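Local coordinates for protein ribokinase (Staphylococcus aureus, PDB 3RY7) that phosphorylates D-ribose at its O-5 hydroxyl with ATP and magnesium to give D-ribose 5-phosphate, and is activated by monovalent cations, at residues N200-S203 / M204-N207; E74-V78 / A79-T83. All coordinates share one frame; numbering follows the deposited sequence.

Contact 1 (N200-S203 / M204-N207)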
ATOM      1  N   ASN A 200      23.956 -24.752   7.526  1.00 50.77           N
ATOM      2  CA  ASN A 200      24.047 -25.451   6.239  1.00 55.65           C
ATOM      3  C   ASN A 200      22.906 -26.463   6.130  1.00 51.76           C
ATOM      4  O   ASN A 200      22.212 -26.735   7.117  1.00 48.67           O
ATOM      5  CB  ASN A 200      25.400 -26.152   6.071  1.00 53.32           C
ATOM      6  CG  ASN A 200      25.725 -27.073   7.233  1.00 58.86           C
ATOM      7  OD1 ASN A 200      24.828 -27.548   7.929  1.00 52.35           O
ATOM      8  ND2 ASN A 200      27.014 -27.327   7.451  1.00 55.03           N
ATOM      9  N   GLU A 201      22.716 -27.025   4.940  1.00 45.94           N
ATOM     10  CA  GLU A 201      21.658 -28.004   4.741  1.00 49.78           C
ATOM     11  C   GLU A 201      21.759 -29.205   5.698  1.00 49.41           C
ATOM     12  O   GLU A 201      20.746 -29.824   6.036  1.00 42.65           O
ATOM     13  CB  GLU A 201      21.600 -28.467   3.285  1.00 49.84           C
ATOM     14  CG  GLU A 201      20.472 -29.457   3.028  1.00 56.21           C
ATOM     15  CD  GLU A 201      20.129 -29.614   1.558  0.14 59.78           C
ATOM     16  OE1 GLU A 201      20.411 -30.702   1.000  1.00 70.70           O
ATOM     17  OE2 GLU A 201      19.567 -28.655   0.967  1.00 60.16           O
ATOM     18  N   GLN A 202      22.975 -29.521   6.140  1.00 46.98           N
ATOM     19  CA  GLN A 202      23.191 -30.622   7.084  1.00 49.89           C
ATOM     20  C   GLN A 202      22.535 -30.362   8.447  1.00 50.90           C
ATOM     21  O   GLN A 202      22.025 -31.292   9.087  1.00 45.16           O
ATOM     22  CB  GLN A 202      24.690 -30.895   7.271  1.00 42.96           C
ATOM     23  CG  GLN A 202      25.014 -32.038   8.248  1.00 50.56           C
ATOM     24  CD  GLN A 202      24.569 -33.417   7.737  1.00 45.29           C
ATOM     25  OE1 GLN A 202      24.608 -33.700   6.529  1.00 49.51           O
ATOM     26  NE2 GLN A 202      24.149 -34.277   8.661  1.00 38.49           N
ATOM     27  N   SER A 203      22.562 -29.101   8.886  1.00 43.26           N
ATOM     28  CA  SER A 203      21.937 -28.698  10.145  1.00 46.20           C
ATOM     29  C   SER A 203      20.411 -28.759  10.017  1.00 37.14           C
ATOM     30  O   SER A 203      19.703 -29.003  10.986  1.00 40.37           O
ATOM     31  CB  SER A 203      22.379 -27.284  10.532  1.00 40.73           C
ATOM     32  OG  SER A 203      21.892 -26.338   9.595  1.00 40.11           O
ATOM     33  N   MET A 204      19.920 -28.527   8.807  1.00 33.75           N
ATOM     34  CA  MET A 204      18.505 -28.640   8.520  1.00 35.76           C
ATOM     35  C   MET A 204      18.077 -30.101   8.590  1.00 43.76           C
ATOM     36  O   MET A 204      17.049 -30.431   9.186  1.00 34.67           O
ATOM     37  CB  MET A 204      18.204 -28.045   7.150  1.00 36.04           C
ATOM     38  CG  MET A 204      18.862 -26.682   6.977  1.00 43.28           C
ATOM     39  SD  MET A 204      18.318 -25.735   5.558  1.00 49.07           S
ATOM     40  CE  MET A 204      18.358 -26.936   4.232  1.00 53.53           C
ATOM     41  N   LYS A 205      18.864 -30.983   8.016  1.00 39.93           N
ATOM     42  CA  LYS A 205      18.637 -32.395   8.145  1.00 39.66           C
ATOM     43  C   LYS A 205      18.664 -32.782   9.606  1.00 39.54           C
ATOM     44  O   LYS A 205      17.845 -33.521  10.046  1.00 36.08           O
ATOM     45  CB  LYS A 205      19.739 -33.158   7.454  1.00 43.73           C
ATOM     46  CG  LYS A 205      19.544 -33.412   6.018  1.00 44.88           C
ATOM     47  CD  LYS A 205      20.782 -34.144   5.437  0.60 44.13           C
ATOM     48  CE  LYS A 205      20.935 -33.976   3.921  0.75 51.38           C
ATOM     49  NZ  LYS A 205      22.309 -34.282   3.445  1.00 45.19           N
ATOM     50  N   ASP A 206      19.635 -32.288  10.339  1.00 33.05           N
ATOM     51  CA  ASP A 206      19.760 -32.628  11.758  1.00 37.18           C
ATOM     52  C   ASP A 206      18.547 -32.157  12.571  1.00 37.11           C
ATOM     53  O   ASP A 206      18.075 -32.857  13.466  1.00 31.49           O
ATOM     54  CB  ASP A 206      21.046 -32.036  12.345  1.00 46.92           C
ATOM     55  CG  ASP A 206      22.308 -32.631  11.724  1.00 49.53           C
ATOM     56  OD1 ASP A 206      22.257 -33.791  11.247  1.00 48.70           O
ATOM     57  OD2 ASP A 206      23.349 -31.933  11.718  1.00 50.63           O
ATOM     58  N   ASN A 207      18.067 -30.956  12.263  1.00 31.93           N
ATOM     59  CA  ASN A 207      16.841 -30.416  12.863  1.00 38.10           C
ATOM     60  C   ASN A 207      15.625 -31.278  12.546  1.00 32.76           C
ATOM     61  O   ASN A 207      14.958 -31.782  13.452  1.00 33.13           O
ATOM     62  CB  ASN A 207      16.614 -28.958  12.413  1.00 35.35           C
ATOM     63  CG  ASN A 207      17.228 -27.963  13.370  1.00 35.38           C
ATOM     64  OD1 ASN A 207      18.387 -27.563  13.226  1.00 44.56           O
ATOM     65  ND2 ASN A 207      16.466 -27.588  14.379  1.00 31.44           N
TER
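Glu-201 and Met-204 meet on one flank of the first turn of helix 201-213, the thioether chain crossing the acid's aliphatic stem at a slant. The Met-204 methyl does the touching: CE lies 3.5 Å from Glu-201 CG, brought back over the stem by a bend about the last torsion (chi3 -47°). Tyr-229, His-238 and Leu-223, the last probably an ATP-binding residue, also touch this methionine, so the helix start rests on the edge of the sheet.

On another flank the amide of Gln-202 reaches along the helix to Asp-206. NE2 of Gln-202 gives a weak, poorly aligned hydrogen bond to OD1 of Asp-206 (3.2 Å), and the amide and carboxylate planes stand 62° apart.

Asn-200 is the N-cap. Its OD1 accepts from Ser-203 N at 2.9 Å, the donor approaching almost in line with the side-chain C=O. Ser-203 returns the grip: with chi1 at 66°, its OG hydrogen-bonds to Asn-200 O on a lone pair, in the carbonyl plane; the modelled 2.5 Å is short and should not be pressed. Ser-203 N shares that oxygen.

The chemistry thus divides by flank: Met-204 supplies the apolar contact, the hydroxyl of buried Ser-203 is taken up by Asn-200 O and Thr-199 N, and the weak Gln-202 to Asp-206 bond probably adds little hold at the surface.

Contact 2 (E74-V78 / A79-T83)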
ATOM      1  N   GLU A  74     -15.086  -7.068  12.140  1.00 35.35           N
ATOM      2  CA  GLU A  74     -15.713  -6.727  10.870  1.00 37.63           C
ATOM      3  C   GLU A  74     -14.897  -7.264   9.693  1.00 33.56           C
ATOM      4  O   GLU A  74     -15.445  -7.773   8.715  1.00 34.38           O
ATOM      5  CB  GLU A  74     -15.911  -5.214  10.751  1.00 37.74           C
ATOM      6  CG  GLU A  74     -17.371  -4.800  10.792  1.00 54.62           C
ATOM      7  CD  GLU A  74     -18.209  -5.475   9.705  1.00 56.20           C
ATOM      8  OE1 GLU A  74     -17.893  -5.320   8.494  1.00 59.17           O
ATOM      9  OE2 GLU A  74     -19.199  -6.152  10.069  1.00 60.51           O
ATOM     10  N   ASP A  75     -13.578  -7.149   9.786  1.00 36.35           N
ATOM     11  CA  ASP A  75     -12.720  -7.684   8.737  1.00 32.07           C
ATOM     12  C   ASP A  75     -12.851  -9.202   8.650  1.00 34.66           C
ATOM     13  O   ASP A  75     -12.840  -9.767   7.551  1.00 34.62           O
ATOM     14  CB  ASP A  75     -11.268  -7.249   8.940  1.00 33.27           C
ATOM     15  CG  ASP A  75     -11.066  -5.768   8.669  1.00 37.85           C
ATOM     16  OD1 ASP A  75     -11.749  -5.241   7.766  1.00 36.60           O
ATOM     17  OD2 ASP A  75     -10.244  -5.131   9.364  1.00 35.65           O
ATOM     18  N   PHE A  76     -13.002  -9.856   9.801  1.00 31.07           N
ATOM     19  CA  PHE A  76     -13.202 -11.299   9.813  1.00 32.94           C
ATOM     20  C   PHE A  76     -14.460 -11.631   9.013  1.00 34.58           C
ATOM     21  O   PHE A  76     -14.453 -12.530   8.160  1.00 31.50           O
ATOM     22  CB  PHE A  76     -13.329 -11.852  11.240  1.00 26.29           C
ATOM     23  CG  PHE A  76     -12.043 -11.813  12.039  1.00 27.82           C
ATOM     24  CD1 PHE A  76     -10.815 -11.699  11.407  1.00 22.88           C
ATOM     25  CD2 PHE A  76     -12.067 -11.918  13.421  1.00 24.15           C
ATOM     26  CE1 PHE A  76      -9.641 -11.674  12.143  1.00 24.47           C
ATOM     27  CE2 PHE A  76     -10.891 -11.901  14.167  1.00 21.62           C
ATOM     28  CZ  PHE A  76      -9.677 -11.782  13.528  1.00 22.86           C
ATOM     29  N   LYS A  77     -15.535 -10.896   9.287  1.00 35.28           N
ATOM     30  CA  LYS A  77     -16.814 -11.133   8.626  1.00 36.32           C
ATOM     31  C   LYS A  77     -16.724 -10.915   7.109  1.00 38.50           C
ATOM     32  O   LYS A  77     -17.226 -11.721   6.326  1.00 38.72           O
ATOM     33  CB  LYS A  77     -17.920 -10.262   9.240  1.00 45.60           C
ATOM     34  CG  LYS A  77     -19.188 -10.181   8.381  0.49 47.54           C
ATOM     35  CD  LYS A  77     -20.059  -8.975   8.735  0.88 54.32           C
ATOM     36  CE  LYS A  77     -20.874  -8.496   7.526  0.58 60.38           C
ATOM     37  NZ  LYS A  77     -20.010  -7.921   6.432  1.00 61.00           N
ATOM     38  N   VAL A  78     -16.083  -9.829   6.698  1.00 30.37           N
ATOM     39  CA  VAL A  78     -15.869  -9.573   5.279  1.00 32.06           C
ATOM     40  C   VAL A  78     -15.117 -10.722   4.612  1.00 38.85           C
ATOM     41  O   VAL A  78     -15.320 -11.010   3.431  1.00 37.41           O
ATOM     42  CB  VAL A  78     -15.095  -8.263   5.053  1.00 37.61           C
ATOM     43  CG1 VAL A  78     -14.384  -8.274   3.704  1.00 37.90           C
ATOM     44  CG2 VAL A  78     -16.047  -7.065   5.168  1.00 38.70           C
ATOM     45  N   ALA A  79     -14.247 -11.384   5.367  1.00 35.74           N
ATOM     46  CA  ALA A  79     -13.475 -12.491   4.811  1.00 37.40           C
ATOM     47  C   ALA A  79     -14.235 -13.816   4.886  1.00 35.70           C
ATOM     48  O   ALA A  79     -13.751 -14.845   4.434  1.00 41.66           O
ATOM     49  CB  ALA A  79     -12.126 -12.596   5.498  1.00 31.81           C
ATOM     50  N   HIS A  80     -15.431 -13.775   5.451  1.00 36.88           N
ATOM     51  CA  HIS A  80     -16.261 -14.969   5.612  1.00 42.48           C
ATOM     52  C   HIS A  80     -15.677 -15.999   6.581  1.00 42.10           C
ATOM     53  O   HIS A  80     -15.905 -17.213   6.457  1.00 40.78           O
ATOM     54  CB  HIS A  80     -16.618 -15.585   4.254  1.00 46.53           C
ATOM     55  CG  HIS A  80     -17.515 -14.718   3.427  1.00 51.05           C
ATOM     56  ND1 HIS A  80     -17.056 -13.968   2.363  1.00 58.83           N
ATOM     57  CD2 HIS A  80     -18.837 -14.443   3.536  1.00 55.48           C
ATOM     58  CE1 HIS A  80     -18.060 -13.286   1.841  1.00 54.86           C
ATOM     59  NE2 HIS A  80     -19.153 -13.556   2.535  1.00 54.52           N
ATOM     60  N   ILE A  81     -14.939 -15.504   7.565  1.00 33.90           N
ATOM     61  CA  ILE A  81     -14.466 -16.351   8.639  1.00 32.01           C
ATOM     62  C   ILE A  81     -15.611 -16.589   9.606  1.00 36.35           C
ATOM     63  O   ILE A  81     -16.278 -15.645  10.023  1.00 39.38           O
ATOM     64  CB  ILE A  81     -13.322 -15.690   9.377  1.00 30.54           C
ATOM     65  CG1 ILE A  81     -12.112 -15.548   8.444  1.00 33.22           C
ATOM     66  CG2 ILE A  81     -12.979 -16.494  10.626  1.00 26.40           C
ATOM     67  CD1 ILE A  81     -11.082 -14.511   8.895  1.00 23.65           C
ATOM     68  N   ASP A  82     -15.858 -17.849   9.948  1.00 30.30           N
ATOM     69  CA  ASP A  82     -16.927 -18.162  10.894  1.00 34.67           C
ATOM     70  C   ASP A  82     -16.480 -17.692  12.276  1.00 33.85           C
ATOM     71  O   ASP A  82     -15.458 -18.138  12.792  1.00 29.97           O
ATOM     72  CB  ASP A  82     -17.266 -19.659  10.873  1.00 31.63           C
ATOM     73  CG  ASP A  82     -18.321 -20.054  11.913  1.00 38.56           C
ATOM     74  OD1 ASP A  82     -18.665 -21.250  12.000  1.00 43.23           O
ATOM     75  OD2 ASP A  82     -18.813 -19.181  12.648  1.00 37.42           O
ATOM     76  N   THR A  83     -17.237 -16.768  12.853  1.00 30.89           N
ATOM     77  CA  THR A  83     -16.854 -16.141  14.113  1.00 30.65           C
ATOM     78  C   THR A  83     -17.644 -16.658  15.315  1.00 31.37           C
ATOM     79  O   THR A  83     -17.537 -16.106  16.414  1.00 31.19           O
ATOM     80  CB  THR A  83     -16.993 -14.619  14.024  1.00 36.63           C
ATOM     81  OG1 THR A  83     -18.256 -14.296  13.425  1.00 38.15           O
ATOM     82  CG2 THR A  83     -15.876 -14.035  13.146  1.00 35.42           C
TER
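Phe-76 O is gripped by two backbone N-H groups as helix 70-78 ends in a Schellman motif. Ile-81 N supplies the straighter bond, 3.1 Å long with an N-H...O angle of 162°, whereas Ala-79 N gives it a weak one while also bonding Asp-75 O. The second closing bond of the motif runs from His-80 N to Lys-77 O, 2.9 Å; here the donor stands above the carbonyl plane and uses no lone pair. A positive phi of 66° at His-80 turns the chain out of the helix and lets both bonds form.

That reversal carries Ile-81 back against the last turn. Its CB lies toward the helix, and the extended outer chain (chi2 161°) brings CD1 obliquely against the Phe-76 ring, 3.8 Å from CD1 of that ring. Thr-83 adds a second methyl: CG2 approaches Phe-76 CB at 3.9 Å, so Ile-81 and Thr-83 each set a methyl against Phe-76.

Beyond the turn, Phe-76 and Ile-81 both pack on Ile-48 of helix 42-52 and on Phe-59 of strand 56-64, the Phe-76 and Phe-59 ring planes being nearly perpendicular. Phe-76 also touches Ala-44, probably one of the substrate-binding residues. The imidazole of His-80 has Lys-77 O over one face, 4.1 Å above the ring plane and displaced toward its rim.

In the fold
Both contacts illustrate how a helix end is finished by local bonds, one at each kind of terminus. Contact 1 begins helix 201-213 and adds side-chain caps to the main-chain bonds, whereas the capping bonds of contact 2, at the end of helix 70-78, are main-chain to main-chain, backed by apolar side chains. Both are partly buried, yet their inner faces differ: residues 200-207 set one methionine against strands 228-231 and 236-239, while residues 74-83 set an aromatic and a branched aliphatic residue against both helix 42-52 and strand 56-64. They share no helix or strand but touch different parts of the same large sheet, their centres about 40 Å apart.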